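Local coordinates for protein DyP (Bjerkandera adusta, PDB 3VXJ) that binds heme b and, as a dye-decolorizing peroxidase, probably uses peroxide to oxidise dyes and phenolic compounds, at residues F369-W374 against I394-P399; F291-T296 against A307-T312. One frame throughout, in Å; residues are numbered along the deposited sequence.

In the fold
Along the chain the loop 291-296 comes first, followed by the short helix 308-312; interaction 2 joins the two and closes a loop of ten residues that has neither helix nor strand. The chain then runs through strands 328-334 and 353-360 before reaching helix 367-375, from which interaction 1 reaches across 19 residues to the loop 394-399. The two closures therefore follow in series, neither nested nor crossed. Both meet at the heme: helix 308-312 supplies the axial histidine, against which Ile-394 packs, while Lys-311 NZ probably bonds to Trp-374 O. Together they link a loop that touches bound 2,6-dimethoxyphenol, the proximal helix and the wall of the heme pocket.

Interaction 1. Residues F369-W374 against I394-P399; sequences FQQINW and IGQTTP. With HEM (protoporphyrin IX containing Fe), chain B.
Part of the wall of the heme pocket beside the vinyl groups is formed by Gln-371 of helix 367-375 and Ile-394 of the following loop. Gln-371 NE2 donates to Ile-394 O at 2.9 Å, a fairly straight bond (160°); the acceptor lies in the Gln-371 amide plane, but NE2 stands above the plane of the Ile-394 carbonyl. With CG anti to the backbone N (chi1 -175°) and a bend at chi2 (66°), the amide is brought off the helix to the loop. Gln-371 NE2 also donates to Asn-376 OD1, so two acceptors fix the rotation of the amide. Gln-371 OE1 lies 3.8 Å from both Ile-394 CD1 and heme CBC, while Ile-394 CG2 packs on heme CAB at 3.7 Å. A leucine in place of Gln-371 would probably leave Ile-394 O without this donor and the loop less firmly fixed beside the heme. One residue earlier in the helix, Gln-370 OE1 comes within 3.4 Å of heme CAC, its NE2 being bonded to Phe-325 O. Helix and loop, linked by a side-chain amide, here belong to the proximal-side heme pocket of a DyP-type peroxidase.

Interaction 2. Residues F291-T296 against A307-T312; sequences FDYSDT and AHVRKT. With HEM (protoporphyrin IX containing Fe), chain B.
Arg-310 and Tyr-293 lie flat against each other, the guanidinium and phenol planes only 4° apart and their centres separated by 4.7 Å. The two side chains run in opposite directions: Arg-310, with CG anti to the backbone N (chi1 -173°) and the chain extended to NE, lays CG and CD over one face of the ring, with CB near Tyr-293 CZ and OH and the guanidinium toward Tyr-293 CB. Arg-310 CD sits almost on the ring normal, 3.9 Å from the centroid of Tyr-293, as a CH-pi contact, while Tyr-293 OH ends 3.4 Å from Val-309 CG2. Arg-310 NH2 donates to Thr-296 O at 2.9 Å, the acceptor lying near the guanidinium plane. Arg-310 NE pairs with Asp-317 OD2 in a salt bridge, which probably balances the buried charge and, with the bond to Thr-296 O, helps fix the guanidinium's rotation. A type I turn, closed by Thr-296 N to Tyr-293 O, places Thr-296 so that its carbonyl O meets Arg-310. His-308 NE2 binds the heme iron at 2.2 Å, its ND1 bonded to Glu-391. The stack joins the loop 291-296 to the short helix bearing this axial histidine, on the proximal side of a DyP-type heme site.

Interaction 1. Residues F369-W374 against I394-P399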
loop_
_atom_site.group_PDB
_atom_site.type_symbol
_atom_site.label_atom_id
_atom_site.label_comp_id
_atom_site.label_asym_id
_atom_site.label_seq_id
_atom_site.Cartn_x
_atom_site.Cartn_y
_atom_site.Cartn_z
ATOM N N PHE A 369 -5.345 -8.353 -7.522
ATOM C CA PHE A 369 -4.645 -9.557 -7.989
ATOM C C PHE A 369 -3.672 -10.064 -6.931
ATOM O O PHE A 369 -3.604 -11.265 -6.659
ATOM C CB PHE A 369 -3.903 -9.245 -9.284
ATOM C CG PHE A 369 -3.731 -10.422 -10.196
ATOM C CD1 PHE A 369 -4.689 -10.714 -11.157
ATOM C CD2 PHE A 369 -2.599 -11.222 -10.118
ATOM C CE1 PHE A 369 -4.533 -11.792 -12.016
ATOM C CE2 PHE A 369 -2.448 -12.318 -10.971
ATOM C CZ PHE A 369 -3.418 -12.589 -11.923
ATOM N N GLN A 370 -2.924 -9.137 -6.342
ATOM C CA GLN A 370 -2.000 -9.444 -5.253
ATOM C C GLN A 370 -2.725 -10.046 -4.056
ATOM O O GLN A 370 -2.228 -10.985 -3.428
ATOM C CB GLN A 370 -1.235 -8.189 -4.860
ATOM C CG GLN A 370 -0.337 -7.699 -5.971
ATOM C CD GLN A 370 0.079 -6.262 -5.790
ATOM O OE1 GLN A 370 -0.011 -5.701 -4.691
ATOM N NE2 GLN A 370 0.534 -5.639 -6.871
ATOM N N GLN A 371 -3.916 -9.528 -3.759
ATOM C CA GLN A 371 -4.700 -9.996 -2.624
ATOM C C GLN A 371 -5.361 -11.356 -2.882
ATOM O O GLN A 371 -5.196 -12.304 -2.102
ATOM C CB GLN A 371 -5.775 -8.971 -2.258
ATOM C CG GLN A 371 -6.563 -9.343 -0.994
ATOM C CD GLN A 371 -5.693 -9.321 0.251
ATOM O OE1 GLN A 371 -5.087 -8.297 0.569
ATOM N NE2 GLN A 371 -5.590 -10.460 0.930
ATOM N N ILE A 372 -6.145 -11.434 -3.960
ATOM C CA ILE A 372 -6.992 -12.596 -4.195
ATOM C C ILE A 372 -6.213 -13.715 -4.881
ATOM O O ILE A 372 -6.074 -14.818 -4.335
ATOM C CB ILE A 372 -8.226 -12.237 -5.023
ATOM C CG1 ILE A 372 -9.093 -11.211 -4.278
ATOM C CG2 ILE A 372 -9.048 -13.495 -5.327
ATOM C CD1 ILE A 372 -10.320 -10.752 -5.047
ATOM N N ASN A 373 -5.716 -13.435 -6.083
ATOM C CA ASN A 373 -5.086 -14.465 -6.898
ATOM C C ASN A 373 -3.823 -15.020 -6.277
ATOM O O ASN A 373 -3.470 -16.171 -6.513
ATOM C CB ASN A 373 -4.748 -13.931 -8.286
ATOM C CG ASN A 373 -5.964 -13.434 -9.033
ATOM O OD1 ASN A 373 -6.676 -12.541 -8.576
ATOM N ND2 ASN A 373 -6.202 -14.006 -10.206
ATOM N N TRP A 374 -3.152 -14.189 -5.488
ATOM C CA TRP A 374 -1.858 -14.542 -4.946
ATOM C C TRP A 374 -1.872 -14.785 -3.431
ATOM O O TRP A 374 -1.750 -15.932 -2.998
ATOM C CB TRP A 374 -0.808 -13.504 -5.359
ATOM C CG TRP A 374 -0.497 -13.543 -6.842
ATOM C CD1 TRP A 374 -0.849 -14.522 -7.742
ATOM C CD2 TRP A 374 0.240 -12.569 -7.577
ATOM N NE1 TRP A 374 -0.362 -14.215 -8.990
ATOM C CE2 TRP A 374 0.303 -13.017 -8.918
ATOM C CE3 TRP A 374 0.847 -11.353 -7.235
ATOM C CZ2 TRP A 374 0.962 -12.306 -9.908
ATOM C CZ3 TRP A 374 1.492 -10.641 -8.223
ATOM C CH2 TRP A 374 1.553 -11.122 -9.549
ATOM N N ILE A 394 -1.140 -10.653 5.247
ATOM C CA ILE A 394 -2.449 -10.159 4.782
ATOM C C ILE A 394 -3.324 -11.180 4.048
ATOM O O ILE A 394 -4.403 -10.837 3.596
ATOM C CB ILE A 394 -2.379 -8.788 4.011
ATOM C CG1 ILE A 394 -1.273 -8.768 2.959
ATOM C CG2 ILE A 394 -2.222 -7.622 4.997
ATOM C CD1 ILE A 394 -1.626 -9.504 1.680
ATOM N N GLY A 395 -2.891 -12.432 3.942
ATOM C CA GLY A 395 -3.748 -13.466 3.353
ATOM C C GLY A 395 -4.991 -13.689 4.201
ATOM O O GLY A 395 -4.914 -13.727 5.433
ATOM N N GLN A 396 -6.149 -13.850 3.566
ATOM C CA GLN A 396 -7.400 -13.892 4.344
ATOM C C GLN A 396 -8.202 -15.196 4.367
ATOM O O GLN A 396 -9.160 -15.334 5.139
ATOM C CB GLN A 396 -8.264 -12.672 4.046
ATOM C CG GLN A 396 -7.630 -11.417 4.628
ATOM C CD GLN A 396 -8.570 -10.253 4.678
ATOM O OE1 GLN A 396 -8.820 -9.696 5.749
ATOM N NE2 GLN A 396 -9.101 -9.865 3.527
ATOM N N THR A 397 -7.800 -16.143 3.537
ATOM C CA THR A 397 -8.433 -17.449 3.438
ATOM C C THR A 397 -8.253 -18.228 4.738
ATOM O O THR A 397 -7.163 -18.213 5.327
ATOM C CB THR A 397 -7.746 -18.213 2.306
ATOM O OG1 THR A 397 -7.739 -17.403 1.122
ATOM C CG2 THR A 397 -8.408 -19.551 2.027
ATOM N N THR A 398 -9.307 -18.919 5.169
ATOM C CA THR A 398 -9.227 -19.770 6.355
ATOM C C THR A 398 -9.307 -21.246 5.972
ATOM O O THR A 398 -10.083 -21.612 5.086
ATOM C CB THR A 398 -10.326 -19.441 7.379
ATOM O OG1 THR A 398 -11.608 -19.623 6.776
ATOM C CG2 THR A 398 -10.199 -18.005 7.877
ATOM N N PRO A 399 -8.503 -22.103 6.633
ATOM C CA PRO A 399 -7.550 -21.744 7.685
ATOM C C PRO A 399 -6.340 -20.990 7.132
ATOM O O PRO A 399 -5.941 -21.218 5.985
ATOM C CB PRO A 399 -7.115 -23.106 8.238
ATOM C CG PRO A 399 -7.269 -24.031 7.092
ATOM C CD PRO A 399 -8.513 -23.558 6.390
HETATM C CHA HEM B . 6.058 -4.944 0.492
HETATM C CHB HEM B . 4.250 -4.485 4.951
HETATM C CHC HEM B . -0.246 -4.918 3.221
HETATM C CHD HEM B . 1.534 -5.343 -1.253
HETATM C C1A HEM B . 5.962 -4.817 1.850
HETATM C C2A HEM B . 7.078 -4.739 2.766
HETATM C C3A HEM B . 6.570 -4.622 4.006
HETATM C C4A HEM B . 5.129 -4.593 3.898
HETATM C CMA HEM B . 7.347 -4.501 5.330
HETATM C CAA HEM B . 8.563 -4.852 2.356
HETATM C CBA HEM B . 9.239 -3.533 1.976
HETATM C CGA HEM B . 8.803 -2.980 0.639
HETATM O O1A HEM B . 9.151 -3.542 -0.422
HETATM O O2A HEM B . 8.111 -1.924 0.639
HETATM C C1B HEM B . 2.872 -4.547 4.877
HETATM C C2B HEM B . 1.959 -4.440 5.995
HETATM C C3B HEM B . 0.707 -4.556 5.513
HETATM C C4B HEM B . 0.809 -4.724 4.078
HETATM C CMB HEM B . 2.407 -4.252 7.461
HETATM C CAB HEM B . -0.630 -4.493 6.281
HETATM C CBB HEM B . -0.746 -3.867 7.455
HETATM C C1C HEM B . -0.148 -5.117 1.867
HETATM C C2C HEM B . -1.254 -5.383 0.968
HETATM C C3C HEM B . -0.760 -5.517 -0.272
HETATM C C4C HEM B . 0.673 -5.330 -0.185
HETATM C CMC HEM B . -2.727 -5.471 1.411
HETATM C CAC HEM B . -1.512 -5.796 -1.600
HETATM C CBC HEM B . -2.569 -6.618 -1.652
HETATM C C1D HEM B . 2.897 -5.206 -1.190
HETATM C C2D HEM B . 3.746 -5.121 -2.352
HETATM C C3D HEM B . 5.138 -5.011 -1.815
HETATM C C4D HEM B . 5.007 -5.031 -0.380
HETATM C CMD HEM B . 3.370 -5.153 -3.843
HETATM C CAD HEM B . 6.403 -4.922 -2.682
HETATM C CBD HEM B . 6.767 -6.342 -3.105
HETATM C CGD HEM B . 7.975 -6.361 -4.002
HETATM O O1D HEM B . 8.920 -7.138 -3.696
HETATM O O2D HEM B . 8.002 -5.622 -5.012
HETATM N NA HEM B . 4.800 -4.749 2.576
HETATM N NB HEM B . 2.140 -4.755 3.715
HETATM N NC HEM B . 1.013 -5.131 1.130
HETATM N ND HEM B . 3.669 -5.118 -0.033
HETATM FE FE HEM B . 2.902 -5.008 1.861
HETATM O O HOH W 1 2.904 -3.027 1.646
#

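Interaction 2. Residues F291-T296 against A307-T312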
loop_
_atom_site.group_PDB
_atom_site.type_symbol
_atom_site.label_atom_id
_atom_site.label_comp_id
_atom_site.label_asym_id
_atom_site.label_seq_id
_atom_site.Cartn_x
_atom_site.Cartn_y
_atom_site.Cartn_z
ATOM N N PHE A 291 17.305 -9.072 -6.345
ATOM C CA PHE A 291 17.059 -10.503 -6.187
ATOM C C PHE A 291 15.774 -10.808 -6.932
ATOM O O PHE A 291 14.955 -9.905 -7.169
ATOM C CB PHE A 291 16.913 -10.890 -4.706
ATOM C CG PHE A 291 15.716 -10.267 -4.025
ATOM C CD1 PHE A 291 14.500 -10.949 -3.943
ATOM C CD2 PHE A 291 15.791 -8.981 -3.508
ATOM C CE1 PHE A 291 13.388 -10.363 -3.333
ATOM C CE2 PHE A 291 14.677 -8.384 -2.895
ATOM C CZ PHE A 291 13.482 -9.085 -2.813
ATOM N N ASP A 292 15.580 -12.069 -7.294
ATOM C CA ASP A 292 14.392 -12.433 -8.065
ATOM C C ASP A 292 13.831 -13.821 -7.753
ATOM O O ASP A 292 12.964 -14.296 -8.473
ATOM C CB ASP A 292 14.645 -12.281 -9.576
ATOM C CG ASP A 292 15.760 -13.189 -10.092
ATOM O OD1 ASP A 292 16.286 -14.014 -9.315
ATOM O OD2 ASP A 292 16.108 -13.075 -11.288
ATOM N N TYR A 293 14.329 -14.451 -6.686
ATOM C CA TYR A 293 13.985 -15.830 -6.289
ATOM C C TYR A 293 14.524 -16.910 -7.231
ATOM O O TYR A 293 14.258 -18.088 -7.010
ATOM C CB TYR A 293 12.466 -16.033 -6.011
ATOM C CG TYR A 293 11.872 -14.955 -5.140
ATOM C CD1 TYR A 293 12.340 -14.761 -3.843
ATOM C CD2 TYR A 293 10.859 -14.113 -5.615
ATOM C CE1 TYR A 293 11.827 -13.758 -3.045
ATOM C CE2 TYR A 293 10.333 -13.102 -4.818
ATOM C CZ TYR A 293 10.830 -12.936 -3.531
ATOM O OH TYR A 293 10.356 -11.938 -2.708
ATOM N N SER A 294 15.304 -16.534 -8.253
ATOM C CA SER A 294 15.837 -17.534 -9.195
ATOM C C SER A 294 16.771 -18.536 -8.520
ATOM O O SER A 294 16.983 -19.632 -9.038
ATOM C CB SER A 294 16.532 -16.889 -10.394
ATOM O OG SER A 294 17.694 -16.206 -9.996
ATOM N N ASP A 295 17.299 -18.169 -7.353
ATOM C CA ASP A 295 18.133 -19.070 -6.558
ATOM C C ASP A 295 17.344 -19.930 -5.556
ATOM O O ASP A 295 17.944 -20.621 -4.728
ATOM C CB ASP A 295 19.212 -18.265 -5.817
ATOM C CG ASP A 295 18.638 -17.319 -4.756
ATOM O OD1 ASP A 295 17.400 -17.249 -4.610
ATOM O OD2 ASP A 295 19.441 -16.646 -4.064
ATOM N N THR A 296 16.014 -19.853 -5.602
ATOM C CA THR A 296 15.171 -20.546 -4.633
ATOM C C THR A 296 13.779 -20.858 -5.211
ATOM O O THR A 296 12.764 -20.829 -4.509
ATOM C CB THR A 296 15.110 -19.764 -3.266
ATOM O OG1 THR A 296 14.479 -20.564 -2.255
ATOM C CG2 THR A 296 14.401 -18.412 -3.402
ATOM N N ALA A 307 5.933 -16.102 1.728
ATOM C CA ALA A 307 6.317 -14.844 2.375
ATOM C C ALA A 307 5.614 -13.645 1.716
ATOM O O ALA A 307 5.382 -13.641 0.501
ATOM C CB ALA A 307 7.823 -14.675 2.324
ATOM N N HIS A 308 5.308 -12.625 2.521
ATOM C CA HIS A 308 4.565 -11.462 2.051
ATOM C C HIS A 308 5.066 -10.907 0.727
ATOM O O HIS A 308 4.285 -10.780 -0.215
ATOM C CB HIS A 308 4.561 -10.367 3.127
ATOM C CG HIS A 308 3.781 -9.143 2.748
ATOM N ND1 HIS A 308 2.405 -9.139 2.651
ATOM C CD2 HIS A 308 4.184 -7.884 2.449
ATOM C CE1 HIS A 308 1.993 -7.935 2.298
ATOM N NE2 HIS A 308 3.052 -7.146 2.183
ATOM N N VAL A 309 6.349 -10.548 0.651
ATOM C CA VAL A 309 6.831 -9.865 -0.555
ATOM C C VAL A 309 6.861 -10.788 -1.767
ATOM O O VAL A 309 6.686 -10.329 -2.902
ATOM C CB VAL A 309 8.194 -9.152 -0.349
ATOM C CG1 VAL A 309 8.074 -8.072 0.728
ATOM C CG2 VAL A 309 9.304 -10.127 -0.020
ATOM N N ARG A 310 7.055 -12.081 -1.527
ATOM C CA ARG A 310 7.069 -13.066 -2.611
ATOM C C ARG A 310 5.669 -13.327 -3.173
ATOM O O ARG A 310 5.507 -13.517 -4.373
ATOM C CB ARG A 310 7.721 -14.366 -2.146
ATOM C CG ARG A 310 7.937 -15.388 -3.247
ATOM C CD ARG A 310 8.886 -16.455 -2.752
ATOM N NE ARG A 310 9.209 -17.404 -3.814
ATOM C CZ ARG A 310 10.104 -18.384 -3.707
ATOM N NH1 ARG A 310 10.741 -18.596 -2.551
ATOM N NH2 ARG A 310 10.349 -19.167 -4.753
ATOM N N LYS A 311 4.665 -13.301 -2.304
ATOM C CA LYS A 311 3.268 -13.393 -2.726
ATOM C C LYS A 311 2.797 -12.168 -3.498
ATOM O O LYS A 311 2.086 -12.285 -4.493
ATOM C CB LYS A 311 2.372 -13.608 -1.519
ATOM C CG LYS A 311 2.457 -15.017 -0.938
ATOM C CD LYS A 311 1.619 -16.032 -1.722
ATOM C CE LYS A 311 0.924 -17.003 -0.786
ATOM N NZ LYS A 311 -0.117 -17.804 -1.493
ATOM N N THR A 312 3.202 -10.983 -3.054
ATOM C CA THR A 312 2.688 -9.757 -3.664
ATOM C C THR A 312 3.491 -9.335 -4.890
ATOM O O THR A 312 2.963 -8.639 -5.754
ATOM C CB THR A 312 2.586 -8.604 -2.665
ATOM O OG1 THR A 312 3.906 -8.300 -2.179
ATOM C CG2 THR A 312 1.647 -8.958 -1.496
HETATM C CHA HEM B . 6.058 -4.944 0.492
HETATM C CHB HEM B . 4.250 -4.485 4.951
HETATM C CHC HEM B . -0.246 -4.918 3.221
HETATM C CHD HEM B . 1.534 -5.343 -1.253
HETATM C C1A HEM B . 5.962 -4.817 1.850
HETATM C C2A HEM B . 7.078 -4.739 2.766
HETATM C C3A HEM B . 6.570 -4.622 4.006
HETATM C C4A HEM B . 5.129 -4.593 3.898
HETATM C CMA HEM B . 7.347 -4.501 5.330
HETATM C CAA HEM B . 8.563 -4.852 2.356
HETATM C CBA HEM B . 9.239 -3.533 1.976
HETATM C CGA HEM B . 8.803 -2.980 0.639
HETATM O O1A HEM B . 9.151 -3.542 -0.422
HETATM O O2A HEM B . 8.111 -1.924 0.639
HETATM C C1B HEM B . 2.872 -4.547 4.877
HETATM C C2B HEM B . 1.959 -4.440 5.995
HETATM C C3B HEM B . 0.707 -4.556 5.513
HETATM C C4B HEM B . 0.809 -4.724 4.078
HETATM C CMB HEM B . 2.407 -4.252 7.461
HETATM C CAB HEM B . -0.630 -4.493 6.281
HETATM C CBB HEM B . -0.746 -3.867 7.455
HETATM C C1C HEM B . -0.148 -5.117 1.867
HETATM C C2C HEM B . -1.254 -5.383 0.968
HETATM C C3C HEM B . -0.760 -5.517 -0.272
HETATM C C4C HEM B . 0.673 -5.330 -0.185
HETATM C CMC HEM B . -2.727 -5.471 1.411
HETATM C CAC HEM B . -1.512 -5.796 -1.600
HETATM C CBC HEM B . -2.569 -6.618 -1.652
HETATM C C1D HEM B . 2.897 -5.206 -1.190
HETATM C C2D HEM B . 3.746 -5.121 -2.352
HETATM C C3D HEM B . 5.138 -5.011 -1.815
HETATM C C4D HEM B . 5.007 -5.031 -0.380
HETATM C CMD HEM B . 3.370 -5.153 -3.843
HETATM C CAD HEM B . 6.403 -4.922 -2.682
HETATM C CBD HEM B . 6.767 -6.342 -3.105
HETATM C CGD HEM B . 7.975 -6.361 -4.002
HETATM O O1D HEM B . 8.920 -7.138 -3.696
HETATM O O2D HEM B . 8.002 -5.622 -5.012
HETATM N NA HEM B . 4.800 -4.749 2.576
HETATM N NB HEM B . 2.140 -4.755 3.715
HETATM N NC HEM B . 1.013 -5.131 1.130
HETATM N ND HEM B . 3.669 -5.118 -0.033
HETATM FE FE HEM B . 2.902 -5.008 1.861
HETATM O O HOH W 1 2.904 -3.027 1.646
#